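Local coordinates for cell division control protein Cdc48 (Mycobacterium smegmatis, PDB 5E7P) that probably couples ATP binding and hydrolysis to mechanical work, as a Cdc48-type member of the AAA ATPase family with tandem ATPase domains, at residues 20-24 against 46-50; 57-61 against 100-105. All blocks are in the same frame, centred on the assembly; numbering follows the deposited sequence.

Interaction 1: residues 20-24 against 46-50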
# COMPACT_ATOMS: atom_id res chain seq x y z
N SER A 20 17.45 3.76 16.40
CA SER A 20 17.52 2.77 17.46
C SER A 20 18.12 1.46 16.94
O SER A 20 18.00 1.14 15.76
CB SER A 20 16.14 2.52 18.07
OG SER A 20 15.25 2.02 17.10
N HIS A 21 18.77 0.71 17.83
CA HIS A 21 19.46 -0.52 17.44
C HIS A 21 19.74 -1.40 18.65
O HIS A 21 19.82 -0.92 19.78
CB HIS A 21 20.78 -0.18 16.74
CG HIS A 21 21.75 0.54 17.62
ND1 HIS A 21 21.70 1.91 17.82
CD2 HIS A 21 22.77 0.09 18.37
CE1 HIS A 21 22.66 2.26 18.65
NE2 HIS A 21 23.33 1.18 19.00
N LEU A 22 19.89 -2.70 18.40
CA LEU A 22 20.20 -3.65 19.46
C LEU A 22 21.13 -4.74 18.95
O LEU A 22 21.04 -5.15 17.80
CB LEU A 22 18.92 -4.29 19.99
CG LEU A 22 17.98 -3.43 20.83
CD1 LEU A 22 16.66 -4.15 21.03
CD2 LEU A 22 18.63 -3.11 22.17
N ARG A 23 22.03 -5.19 19.82
CA ARG A 23 22.83 -6.36 19.52
C ARG A 23 22.12 -7.59 20.06
O ARG A 23 21.77 -7.63 21.24
CB ARG A 23 24.23 -6.25 20.14
CG ARG A 23 25.17 -7.38 19.75
CD ARG A 23 26.29 -7.54 20.76
NE ARG A 23 27.06 -6.30 20.92
CZ ARG A 23 27.95 -6.10 21.90
NH1 ARG A 23 28.17 -7.04 22.80
NH2 ARG A 23 28.60 -4.94 21.96
N LEU A 24 21.90 -8.58 19.21
CA LEU A 24 21.24 -9.81 19.63
C LEU A 24 22.07 -11.02 19.26
O LEU A 24 23.06 -10.91 18.53
CB LEU A 24 19.85 -9.92 18.99
CG LEU A 24 18.83 -8.83 19.30
CD1 LEU A 24 17.52 -9.12 18.59
CD2 LEU A 24 18.61 -8.71 20.80
N VAL A 46 11.68 -6.65 21.35
CA VAL A 46 12.64 -6.06 20.42
C VAL A 46 11.92 -5.11 19.48
O VAL A 46 12.38 -4.00 19.23
CB VAL A 46 13.38 -7.14 19.61
CG1 VAL A 46 14.31 -6.50 18.59
CG2 VAL A 46 14.16 -8.06 20.54
N LEU A 47 10.78 -5.55 18.96
CA LEU A 47 9.95 -4.73 18.08
C LEU A 47 9.54 -3.44 18.79
O LEU A 47 9.55 -2.36 18.19
CB LEU A 47 8.71 -5.50 17.63
CG LEU A 47 8.92 -6.76 16.79
CD1 LEU A 47 7.59 -7.41 16.47
CD2 LEU A 47 9.69 -6.44 15.51
N ALA A 48 9.17 -3.56 20.06
CA ALA A 48 8.78 -2.41 20.85
C ALA A 48 9.97 -1.48 21.12
O ALA A 48 9.85 -0.27 21.01
CB ALA A 48 8.15 -2.87 22.16
N ALA A 49 11.11 -2.07 21.47
CA ALA A 49 12.32 -1.30 21.77
C ALA A 49 12.85 -0.58 20.54
O ALA A 49 13.39 0.53 20.64
CB ALA A 49 13.39 -2.21 22.36
N LEU A 50 12.71 -1.21 19.38
CA LEU A 50 13.18 -0.62 18.14
C LEU A 50 12.20 0.41 17.58
O LEU A 50 12.57 1.25 16.75
CB LEU A 50 13.46 -1.71 17.10
CG LEU A 50 14.65 -2.61 17.40
CD1 LEU A 50 14.83 -3.64 16.30
CD2 LEU A 50 15.92 -1.77 17.59
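Strand 22-24 and the helix segment 46-50 lie nearly antiparallel, at 158°, with their axes 10.9 Å apart at closest approach, a spacing bridged by side chains. L22 is the central knob. Its isobutyl group reaches over to the helix between positions one turn apart: L22 CD1 sits 4.1 Å from V46 CG1 and 4.0 Å from A49 CB, while L22 CG rests 4.2 Å from L50 CD2. A49, with only a CB, forms the low floor between V46 and L50 where L22 CD1 settles. L24 points the same way and closes the far end, where L24 CD1 lies against both methyls of V46, 4.0 Å from V46 CG2. In return L50 pushes its tip against the strand backbone, with L50 CD2 3.8 Å from H21 CA; its other flank packs on V102. The H21 side chain points away, and R23 makes no contact. S20, ahead of the strand, points toward the helix, and S20 OG donates a 2.8 Å hydrogen bond to L50 O. M702 and M705 of helix 690-707 adjoin L22 and V46, placing the contact where the N-terminal domain meets the C-terminal part of the chain. The chemistry is thus an aliphatic interlock with one polar tie: the leucines and valine exclude water, and the serine hydroxyl satisfies a carbonyl at the helix end.

Interaction 2: residues 57-61 against 100-105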
# COMPACT_ATOMS: atom_id res chain seq x y z
N ALA A 57 10.58 -3.89 7.99
CA ALA A 57 11.90 -4.41 7.67
C ALA A 57 12.93 -3.95 8.69
O ALA A 57 12.82 -2.86 9.25
CB ALA A 57 12.33 -4.00 6.28
N VAL A 58 13.93 -4.79 8.93
CA VAL A 58 15.05 -4.42 9.79
C VAL A 58 16.37 -4.58 9.06
O VAL A 58 16.50 -5.42 8.17
CB VAL A 58 15.10 -5.28 11.08
CG1 VAL A 58 14.07 -4.80 12.08
CG2 VAL A 58 14.93 -6.75 10.76
N ALA A 59 17.34 -3.76 9.43
CA ALA A 59 18.70 -3.92 8.94
C ALA A 59 19.41 -4.93 9.82
O ALA A 59 19.33 -4.86 11.05
CB ALA A 59 19.43 -2.59 8.95
N LEU A 60 20.09 -5.89 9.20
CA LEU A 60 20.84 -6.90 9.93
C LEU A 60 22.32 -6.81 9.56
O LEU A 60 22.68 -6.96 8.40
CB LEU A 60 20.30 -8.30 9.64
CG LEU A 60 18.93 -8.61 10.25
CD1 LEU A 60 18.36 -9.89 9.67
CD2 LEU A 60 19.03 -8.72 11.76
N THR A 61 23.16 -6.56 10.56
CA THR A 61 24.56 -6.24 10.31
C THR A 61 25.55 -7.11 11.08
O THR A 61 25.55 -7.13 12.31
CB THR A 61 24.86 -4.76 10.63
OG1 THR A 61 23.92 -3.91 9.96
CG2 THR A 61 26.27 -4.40 10.19
N VAL A 100 24.53 -10.18 16.27
CA VAL A 100 23.99 -9.46 15.12
C VAL A 100 23.39 -8.12 15.54
O VAL A 100 22.69 -8.02 16.55
CB VAL A 100 22.95 -10.31 14.34
CG1 VAL A 100 21.80 -10.72 15.25
CG2 VAL A 100 22.45 -9.55 13.12
N LEU A 101 23.67 -7.08 14.76
CA LEU A 101 23.08 -5.77 14.99
C LEU A 101 21.76 -5.63 14.24
O LEU A 101 21.70 -5.83 13.02
CB LEU A 101 24.05 -4.65 14.58
CG LEU A 101 24.93 -4.07 15.70
CD1 LEU A 101 24.06 -3.42 16.77
CD2 LEU A 101 25.83 -5.13 16.31
N VAL A 102 20.70 -5.32 14.98
CA VAL A 102 19.38 -5.16 14.40
C VAL A 102 18.92 -3.72 14.55
O VAL A 102 19.09 -3.12 15.62
CB VAL A 102 18.36 -6.09 15.07
CG1 VAL A 102 17.06 -6.13 14.28
CG2 VAL A 102 18.94 -7.49 15.21
N SER A 103 18.34 -3.16 13.50
CA SER A 103 17.86 -1.78 13.53
C SER A 103 16.85 -1.54 12.42
O SER A 103 16.93 -2.17 11.36
CB SER A 103 19.03 -0.81 13.38
OG SER A 103 19.60 -0.90 12.09
N PRO A 104 15.89 -0.63 12.65
CA PRO A 104 14.94 -0.26 11.60
C PRO A 104 15.66 0.28 10.38
O PRO A 104 16.67 0.97 10.51
CB PRO A 104 14.10 0.84 12.26
CG PRO A 104 14.89 1.30 13.44
CD PRO A 104 15.63 0.09 13.91
N VAL A 105 15.14 -0.03 9.20
CA VAL A 105 15.75 0.44 7.96
C VAL A 105 14.68 1.06 7.06
O VAL A 105 13.55 0.58 7.01
CB VAL A 105 16.49 -0.70 7.22
CG1 VAL A 105 15.51 -1.78 6.76
CG2 VAL A 105 17.28 -0.15 6.03
O HOH W 1 11.60 -0.28 9.76
O HOH W 2 21.57 -3.27 11.51
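Four backbone hydrogen bonds hold strands 57-61 and 100-104 together. A59 and S103 form one hydrogen-bonded pair, A59 N to S103 O at a short 2.5 Å and S103 N to A59 O at 3.1 Å; T61 and L101 form the next, with T61 N to L101 O at 3.0 Å and L101 N to T61 O at 3.1 Å. Between them, L60 faces V102 as a non-hydrogen-bonded pair, and CA-H...O contacts add to it, V102 CA to A59 O and L60 CA to L101 O both at 3.4 Å. Water 2 lies over the face carrying T61 and S103, 2.9 Å from T61 OG1 and 3.1 Å from S103 OG, and donates to L101 O at 3.0 Å. On the other face the packing is aliphatic: L60 CD2 touches V102 CG2 at 3.7 Å and V100 CG2 at 3.8 Å, and V58 CB meets V102 CG1 at 3.8 Å. Past the paired region the V105 side chain lies against A59, the two CB atoms 3.9 Å apart. Partly exposed A59, T61, L101 and S103 line one face, buried L60 and V102 the other, an amphipathic antiparallel pair consistent with the double-psi beta-barrel of a Cdc48 N-terminal domain.

In the fold
The two contacts lie about 9 Å apart, centre to centre, and share one mixed sheet in which strand 98-104 runs between strands 57-61 and 22-28. Interaction 1 sets helix 44-50 against strand 22-28; interaction 2 joins strand 98-104 to strand 57-61, on the edge away from strand 22-28. They meet directly where V100 N lies 2.8 Å from L24 O and V102 N lies 2.8 Å from L22 O, probable hydrogen bonds. Along the chain they come in series, interaction 1 closing before interaction 2 opens, with strand 57-61 following helix 44-50. Together they join the helix and three adjacent strands within the N-terminal domain; the side chains of L50 and P104 each lie about 14 Å from a bound ADP.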